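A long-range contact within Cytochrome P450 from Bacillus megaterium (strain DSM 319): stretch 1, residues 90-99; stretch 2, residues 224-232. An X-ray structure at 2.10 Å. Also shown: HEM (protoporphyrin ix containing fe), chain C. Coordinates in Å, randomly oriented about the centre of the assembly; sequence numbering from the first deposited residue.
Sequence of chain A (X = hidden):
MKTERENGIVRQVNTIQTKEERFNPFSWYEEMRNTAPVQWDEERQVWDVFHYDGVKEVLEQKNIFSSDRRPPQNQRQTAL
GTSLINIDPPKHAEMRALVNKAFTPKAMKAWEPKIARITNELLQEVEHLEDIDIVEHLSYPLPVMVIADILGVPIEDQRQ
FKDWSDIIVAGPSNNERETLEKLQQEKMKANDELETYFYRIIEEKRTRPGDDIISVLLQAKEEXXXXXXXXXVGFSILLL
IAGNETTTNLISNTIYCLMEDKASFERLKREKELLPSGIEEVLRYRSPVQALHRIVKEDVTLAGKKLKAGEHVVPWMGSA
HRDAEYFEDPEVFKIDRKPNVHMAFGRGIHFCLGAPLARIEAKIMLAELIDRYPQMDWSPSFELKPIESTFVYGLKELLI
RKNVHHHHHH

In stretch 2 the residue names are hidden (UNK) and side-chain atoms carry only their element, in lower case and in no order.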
ATOM      1  N   PRO A  90      23.373   7.151  -3.615  1.00 41.44           N
ATOM      2  CA  PRO A  90      23.078   8.414  -2.912  1.00 42.40           C
ATOM      3  C   PRO A  90      21.929   9.237  -3.505  1.00 42.36           C
ATOM      4  O   PRO A  90      21.484  10.185  -2.874  1.00 44.92           O
ATOM      5  CB  PRO A  90      24.405   9.187  -3.037  1.00 46.18           C
ATOM      6  CG  PRO A  90      24.979   8.710  -4.313  1.00 42.90           C
ATOM      7  CD  PRO A  90      24.615   7.250  -4.409  1.00 43.04           C
ATOM      8  N   LYS A  91      21.469   8.873  -4.706  1.00 41.39           N
ATOM      9  CA  LYS A  91      20.342   9.548  -5.337  1.00 42.98           C
ATOM     10  C   LYS A  91      19.055   9.454  -4.501  1.00 43.07           C
ATOM     11  O   LYS A  91      18.208  10.368  -4.550  1.00 40.86           O
ATOM     12  CB  LYS A  91      20.150   8.945  -6.729  1.00 42.00           C
ATOM     13  CG  LYS A  91      19.110   9.587  -7.657  1.00 44.39           C
ATOM     14  CD  LYS A  91      19.362  11.088  -7.873  1.00 57.73           C
ATOM     15  CE  LYS A  91      18.597  11.628  -9.093  1.00 62.37           C
ATOM     16  NZ  LYS A  91      18.569  13.123  -9.169  1.00 69.49           N
ATOM     17  N   HIS A  92      18.868   8.369  -3.737  1.00 38.71           N
ATOM     18  CA  HIS A  92      17.615   8.241  -2.990  1.00 36.84           C
ATOM     19  C   HIS A  92      17.486   9.342  -1.951  1.00 36.41           C
ATOM     20  O   HIS A  92      16.430   9.969  -1.820  1.00 36.95           O
ATOM     21  CB  HIS A  92      17.495   6.887  -2.287  1.00 35.24           C
ATOM     22  CG  HIS A  92      16.283   6.813  -1.413  1.00 33.08           C
ATOM     23  ND1 HIS A  92      16.319   7.100  -0.065  1.00 32.83           N
ATOM     24  CD2 HIS A  92      14.983   6.554  -1.710  1.00 33.43           C
ATOM     25  CE1 HIS A  92      15.102   6.986   0.442  1.00 33.10           C
ATOM     26  NE2 HIS A  92      14.274   6.651  -0.534  1.00 33.95           N
ATOM     27  N   ALA A  93      18.550   9.583  -1.197  1.00 35.48           N
ATOM     28  CA  ALA A  93      18.490  10.556  -0.108  1.00 36.64           C
ATOM     29  C   ALA A  93      18.228  11.960  -0.629  1.00 39.73           C
ATOM     30  O   ALA A  93      17.429  12.703  -0.049  1.00 40.06           O
ATOM     31  CB  ALA A  93      19.794  10.522   0.695  1.00 36.68           C
ATOM     32  N   GLU A  94      18.893  12.340  -1.728  1.00 41.35           N
ATOM     33  CA  GLU A  94      18.643  13.633  -2.359  1.00 42.48           C
ATOM     34  C   GLU A  94      17.177  13.784  -2.783  1.00 41.64           C
ATOM     35  O   GLU A  94      16.551  14.817  -2.522  1.00 41.47           O
ATOM     36  CB  GLU A  94      19.581  13.809  -3.568  1.00 46.45           C
ATOM     37  CG  GLU A  94      21.076  13.709  -3.252  1.00 55.48           C
ATOM     38  CD  GLU A  94      21.946  13.421  -4.492  1.00 67.59           C
ATOM     39  OE1 GLU A  94      21.470  13.629  -5.633  1.00 66.23           O
ATOM     40  OE2 GLU A  94      23.108  12.976  -4.317  1.00 59.77           O
ATOM     41  N   MET A  95      16.605  12.770  -3.448  1.00 40.57           N
ATOM     42  CA  MET A  95      15.211  12.876  -3.887  1.00 40.71           C
ATOM     43  C   MET A  95      14.257  12.977  -2.698  1.00 40.32           C
ATOM     44  O   MET A  95      13.382  13.853  -2.646  1.00 38.53           O
ATOM     45  CB  MET A  95      14.846  11.673  -4.758  1.00 41.85           C
ATOM     46  CG  MET A  95      15.531  11.634  -6.126  1.00 52.05           C
ATOM     47  SD  MET A  95      15.056  13.007  -7.217  1.00 55.22           S
ATOM     48  CE  MET A  95      16.423  14.131  -6.928  1.00 55.64           C
ATOM     49  N   ARG A  96      14.417  12.076  -1.737  1.00 40.00           N
ATOM     50  CA  ARG A  96      13.542  12.044  -0.572  1.00 42.00           C
ATOM     51  C   ARG A  96      13.647  13.338   0.216  1.00 40.61           C
ATOM     52  O   ARG A  96      12.656  13.815   0.786  1.00 39.86           O
ATOM     53  CB  ARG A  96      13.902  10.811   0.277  1.00 39.98           C
ATOM     54  CG  ARG A  96      13.423  10.810   1.688  1.00 45.25           C
ATOM     55  CD  ARG A  96      11.951  10.473   1.788  1.00 44.90           C
ATOM     56  NE  ARG A  96      11.727   9.040   1.824  1.00 43.42           N
ATOM     57  CZ  ARG A  96      11.029   8.372   2.745  1.00 38.46           C
ATOM     58  NH1 ARG A  96      10.480   8.980   3.783  1.00 39.11           N
ATOM     59  NH2 ARG A  96      10.898   7.056   2.620  1.00 33.15           N
ATOM     60  N   ALA A  97      14.828  13.949   0.205  1.00 41.74           N
ATOM     61  CA  ALA A  97      15.029  15.203   0.909  1.00 41.10           C
ATOM     62  C   ALA A  97      14.096  16.297   0.401  1.00 39.68           C
ATOM     63  O   ALA A  97      13.695  17.161   1.172  1.00 38.70           O
ATOM     64  CB  ALA A  97      16.487  15.638   0.773  1.00 40.24           C
ATOM     65  N   LEU A  98      13.709  16.259  -0.872  1.00 39.86           N
ATOM     66  CA  LEU A  98      12.900  17.328  -1.455  1.00 40.13           C
ATOM     67  C   LEU A  98      11.432  17.266  -1.081  1.00 40.16           C
ATOM     68  O   LEU A  98      10.728  18.263  -1.250  1.00 39.48           O
ATOM     69  CB  LEU A  98      12.992  17.291  -2.971  1.00 41.60           C
ATOM     70  CG  LEU A  98      14.372  17.550  -3.560  1.00 43.99           C
ATOM     71  CD1 LEU A  98      14.178  17.529  -5.027  1.00 46.26           C
ATOM     72  CD2 LEU A  98      14.981  18.884  -3.112  1.00 45.99           C
ATOM     73  N   VAL A  99      10.958  16.125  -0.589  1.00 39.22           N
ATOM     74  CA  VAL A  99       9.548  15.920  -0.296  1.00 39.64           C
ATOM     75  C   VAL A  99       9.290  15.566   1.158  1.00 39.39           C
ATOM     76  O   VAL A  99       8.124  15.522   1.559  1.00 39.88           O
ATOM     77  CB  VAL A  99       8.960  14.809  -1.196  1.00 38.20           C
ATOM     78  CG1 VAL A  99       8.966  15.234  -2.644  1.00 38.64           C
ATOM     79  CG2 VAL A  99       9.754  13.506  -0.989  1.00 37.13           C
ATOM     80  N   UNK A 224      16.901  25.573  -8.810  1.00 53.66           N
ATOM     81  CA  UNK A 224      18.166  24.886  -8.959  1.00 57.51           C
ATOM     82  C   UNK A 224      18.328  23.594  -8.194  1.00 57.45           C
ATOM     83  O   UNK A 224      19.462  23.127  -8.041  1.00 54.19           O
ATOM     84  N   UNK A 225      17.246  22.990  -7.711  1.00 58.25           N
ATOM     85  CA  UNK A 225      17.376  21.642  -7.185  1.00 56.66           C
ATOM     86  C   UNK A 225      17.560  20.663  -8.341  1.00 58.16           C
ATOM     87  O   UNK A 225      17.030  20.849  -9.442  1.00 55.93           O
ATOM     88  c   UNK A 225      16.165  21.254  -6.327  1.00 57.34           C
ATOM     89  c   UNK A 225      17.466  22.174  -2.717  1.00 61.82           C
ATOM     90  c   UNK A 225      16.146  21.819  -4.878  1.00 54.55           C
ATOM     91  c   UNK A 225      17.530  21.814  -4.211  1.00 57.82           C
ATOM     92  n   UNK A 225      16.941  23.563  -2.518  1.00 64.42           N
ATOM     93  N   UNK A 226      18.331  19.610  -8.065  1.00 60.12           N
ATOM     94  CA  UNK A 226      18.776  18.628  -9.055  1.00 59.78           C
ATOM     95  C   UNK A 226      17.674  17.605  -9.334  1.00 58.80           C
ATOM     96  O   UNK A 226      17.715  16.465  -8.865  1.00 58.72           O
ATOM     97  c   UNK A 226      20.024  17.936  -8.530  1.00 63.25           C
ATOM     98  c   UNK A 226      20.683  16.924  -9.441  1.00 71.20           C
ATOM     99  o   UNK A 226      22.625  17.107  -8.035  1.00 82.04           O
ATOM    100  n   UNK A 226      22.377  15.196  -9.181  1.00 73.72           N
ATOM    101  c   UNK A 226      21.990  16.414  -8.834  1.00 78.62           C
ATOM    102  N   UNK A 227      16.676  18.005 -10.129  1.00 54.15           N
ATOM    103  CA  UNK A 227      15.655  17.047 -10.531  1.00 53.39           C
ATOM    104  C   UNK A 227      15.152  17.329 -11.942  1.00 50.58           C
ATOM    105  O   UNK A 227      15.061  18.481 -12.374  1.00 49.86           O
ATOM    106  c   UNK A 227      12.686  18.482 -10.341  1.00 58.50           C
ATOM    107  c   UNK A 227      12.993  18.239  -7.975  1.00 52.89           C
ATOM    108  c   UNK A 227      13.703  18.304  -9.287  1.00 53.48           C
ATOM    109  c   UNK A 227      14.491  17.025  -9.524  1.00 54.10           C
ATOM    110  N   UNK A 228      14.821  16.250 -12.649  1.00 46.88           N
ATOM    111  CA  UNK A 228      14.288  16.325 -14.001  1.00 46.11           C
ATOM    112  C   UNK A 228      12.766  16.319 -13.990  1.00 43.50           C
ATOM    113  O   UNK A 228      12.118  15.896 -13.030  1.00 41.06           O
ATOM    114  c   UNK A 228      14.775  15.157 -14.862  1.00 45.23           C
ATOM    115  o   UNK A 228      14.173  13.918 -14.407  1.00 42.97           O
ATOM    116  c   UNK A 228      16.319  15.044 -14.820  1.00 45.35           C
ATOM    117  N   UNK A 229      12.195  16.775 -15.102  1.00 41.97           N
ATOM    118  CA  UNK A 229      10.755  16.686 -15.243  1.00 41.51           C
ATOM    119  C   UNK A 229      10.279  15.248 -15.194  1.00 37.97           C
ATOM    120  O   UNK A 229       9.214  14.981 -14.630  1.00 35.62           O
ATOM    121  o   UNK A 229      10.384  19.390 -15.330  1.00 47.62           O
ATOM    122  c   UNK A 229      10.284  18.842 -16.445  1.00 46.42           C
ATOM    123  c   UNK A 229      10.296  17.339 -16.535  1.00 41.27           C
ATOM    124  o   UNK A 229      10.163  19.493 -17.497  1.00 49.25           O
ATOM    125  N   UNK A 230      11.040  14.316 -15.785  1.00 38.45           N
ATOM    126  CA  UNK A 230      10.692  12.905 -15.685  1.00 38.54           C
ATOM    127  C   UNK A 230      10.606  12.481 -14.223  1.00 37.45           C
ATOM    128  O   UNK A 230       9.784  11.629 -13.860  1.00 35.75           O
ATOM    129  o   UNK A 230      12.145   8.684 -17.807  1.00 42.73           O
ATOM    130  o   UNK A 230      13.649  10.065 -17.040  1.00 44.79           O
ATOM    131  c   UNK A 230      11.722  12.046 -16.438  1.00 38.14           C
ATOM    132  c   UNK A 230      11.359  10.549 -16.574  1.00 41.85           C
ATOM    133  c   UNK A 230      12.463   9.708 -17.185  1.00 41.50           C
ATOM    134  N   UNK A 231      11.463  13.050 -13.374  1.00 37.91           N
ATOM    135  CA  UNK A 231      11.469  12.666 -11.964  1.00 37.96           C
ATOM    136  C   UNK A 231      10.218  13.179 -11.255  1.00 35.99           C
ATOM    137  O   UNK A 231       9.621  12.463 -10.438  1.00 34.37           O
ATOM    138  c   UNK A 231      15.298  12.791 -11.173  1.00 46.31           C
ATOM    139  c   UNK A 231      12.746  13.168 -11.302  1.00 40.71           C
ATOM    140  c   UNK A 231      13.923  12.216 -11.539  1.00 40.72           C
ATOM    141  o   UNK A 231      15.367  13.934 -10.679  1.00 50.19           O
ATOM    142  o   UNK A 231      16.311  12.092 -11.382  1.00 45.72           O
ATOM    143  N   UNK A 232       9.766  14.381 -11.612  1.00 36.03           N
ATOM    144  CA  UNK A 232       8.525  14.887 -11.049  1.00 35.64           C
ATOM    145  C   UNK A 232       7.347  14.037 -11.511  1.00 34.63           C
ATOM    146  O   UNK A 232       6.462  13.691 -10.715  1.00 34.18           O
ATOM    147  c   UNK A 232       7.011  16.927 -10.816  1.00 35.65           C
ATOM    148  c   UNK A 232       8.344  16.377 -11.410  1.00 35.60           C
ATOM    149  c   UNK A 232       9.454  18.627 -11.142  1.00 42.36           C
ATOM    150  c   UNK A 232       9.554  17.166 -10.916  1.00 36.59           C
TER
HETATM  151  CHA HEM C 501       6.870   3.177   0.261  1.00 26.11           C
HETATM  152  CHB HEM C 501       3.225   0.575   2.227  1.00 24.31           C
HETATM  153  CHC HEM C 501       0.241   4.328   1.881  1.00 25.51           C
HETATM  154  CHD HEM C 501       3.721   6.700  -0.509  1.00 26.34           C
HETATM  155  C1A HEM C 501       6.137   2.168   0.873  1.00 25.59           C
HETATM  156  C2A HEM C 501       6.670   0.895   1.305  1.00 25.52           C
HETATM  157  C3A HEM C 501       5.665   0.179   1.830  1.00 25.46           C
HETATM  158  C4A HEM C 501       4.464   0.979   1.779  1.00 25.00           C
HETATM  159  CMA HEM C 501       5.770  -1.243   2.418  1.00 25.60           C
HETATM  160  CAA HEM C 501       8.145   0.428   1.161  1.00 25.60           C
HETATM  161  CBA HEM C 501       8.544   0.194  -0.297  1.00 26.25           C
HETATM  162  CGA HEM C 501       9.838  -0.567  -0.417  1.00 27.06           C
HETATM  163  O1A HEM C 501      10.605  -0.653   0.551  1.00 25.97           O
HETATM  164  O2A HEM C 501      10.123  -1.129  -1.488  1.00 28.18           O
HETATM  165  C1B HEM C 501       2.098   1.350   2.360  1.00 24.65           C
HETATM  166  C2B HEM C 501       0.866   1.012   3.060  1.00 25.53           C
HETATM  167  C3B HEM C 501       0.045   2.068   2.936  1.00 25.72           C
HETATM  168  C4B HEM C 501       0.729   3.081   2.158  1.00 25.22           C
HETATM  169  CMB HEM C 501       0.617  -0.305   3.821  1.00 24.70           C
HETATM  170  CAB HEM C 501      -1.369   2.305   3.507  1.00 25.76           C
HETATM  171  CBB HEM C 501      -1.839   1.662   4.588  1.00 27.93           C
HETATM  172  C1C HEM C 501       0.931   5.307   1.203  1.00 25.88           C
HETATM  173  C2C HEM C 501       0.395   6.571   0.777  1.00 26.40           C
HETATM  174  C3C HEM C 501       1.353   7.221   0.141  1.00 27.20           C
HETATM  175  C4C HEM C 501       2.524   6.388   0.087  1.00 25.62           C
HETATM  176  CMC HEM C 501      -1.025   7.131   1.052  1.00 26.76           C
HETATM  177  CAC HEM C 501       1.128   8.607  -0.475  1.00 27.57           C
HETATM  178  CBC HEM C 501       1.887   9.634  -0.104  1.00 32.84           C
HETATM  179  C1D HEM C 501       4.872   5.967  -0.520  1.00 26.38           C
HETATM  180  C2D HEM C 501       6.110   6.379  -1.151  1.00 27.87           C
HETATM  181  C3D HEM C 501       7.010   5.407  -0.941  1.00 28.09           C
HETATM  182  C4D HEM C 501       6.338   4.357  -0.183  1.00 27.22           C
HETATM  183  CMD HEM C 501       6.260   7.719  -1.920  1.00 27.92           C
HETATM  184  CAD HEM C 501       8.488   5.342  -1.398  1.00 28.95           C
HETATM  185  CBD HEM C 501       9.431   5.868  -0.298  1.00 29.65           C
HETATM  186  CGD HEM C 501      10.903   5.695  -0.618  1.00 31.41           C
HETATM  187  O1D HEM C 501      11.747   6.406  -0.025  1.00 32.45           O
HETATM  188  O2D HEM C 501      11.284   4.831  -1.449  1.00 31.70           O
HETATM  189  NA  HEM C 501       4.782   2.213   1.174  1.00 26.91           N
HETATM  190  NB  HEM C 501       1.960   2.607   1.813  1.00 25.96           N
HETATM  191  NC  HEM C 501       2.236   5.223   0.753  1.00 27.49           N
HETATM  192  ND  HEM C 501       5.048   4.722   0.025  1.00 27.57           N
HETATM  193 FE   HEM C 501       3.510   3.758   1.016  1.00 22.92          FE

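Position 224 has no side-chain atoms, and its backbone angles (phi 89°, psi 16°) would jam a CB against the preceding carbonyl oxygen. It is Gly-224, and it touches nothing on stretch 1.

Position 225 carries four carbons in a row ending in a nitrogen, an unbranched amine chain that can only be lysine. CA-to-CB points toward stretch 1, and CG of Lys-225 lies 3.6 Å from CD2 of Leu-98, so the contact is made by the aliphatic part of the chain.

At 226 there are three carbons, the third bearing one oxygen and one nitrogen. This is a terminal amide one methylene longer than that of asparagine, hence Gln-226. The chain is extended (chi1 and chi2 both t), and its end comes nearer to stretch 1 than its sideways CA-to-CB bond suggests: NE2 of Gln-226 is 4.0 Å from OE1 of Glu-94. Its backbone approaches more closely, with O of Gln-226 3.3 Å from CE of Met-95 and 3.5 Å from NZ of Lys-91.

Position 227 shows four carbons forked at the second, which distinguishes leucine from isoleucine, forked at the first. Leu-227 is buried, and its CA-to-CB bond points toward stretch 1. Its CD2 packs 3.3 Å from CD1 of Leu-98, a tight apolar contact, while its CB lies 4.3 Å from CE of Met-95.

Position 228 has one carbon carrying one oxygen and one carbon, the beta-branched hydroxyl pattern of threonine. Thr-228 makes no contact with stretch 1. It sits at the N-cap of the helix that follows, where its OG1 accepts from N of residue 231 at 3.0 Å.

At 229, two carbons with two oxygens on the second define a short carboxylate, Asp-229; its side chain is out of reach of stretch 1. Position 230 adds one carbon before the two oxygens, giving Glu-230, likewise out of reach.

Position 231 has the same three carbons and two oxygens, so it is glutamate, but here the CA-to-CB bond points toward stretch 1. OE2 of Glu-231 forms a salt bridge with NZ of Lys-91 at 3.3 Å. OE1 of Glu-231 accepts from N of Thr-228 at 3.1 Å and lies 3.6 Å from SD of Met-95. The cap is therefore reciprocal, each side chain accepting from the other's backbone nitrogen.

Position 232 has four carbons forked at the first, one arm two carbons long: Ile-232, buried but with its side chain out of reach of stretch 1.

The contact buries 322 Å² and combines one salt bridge with apolar packing. Lys-91, Met-95 and Leu-98 recur at helical spacing along stretch 1 and meet the loop and first helical turn of stretch 2. The capping bonds tie Glu-231 to Thr-228 while its other oxygen meets Lys-91. His-92 and Arg-96 instead serve the heme: NE2 of His-92 donates to HEM O1D at 2.6 Å, and NH2 of Arg-96 to the same oxygen at 2.9 Å.

Stretch 2 (224-232) GKQLTDEEI
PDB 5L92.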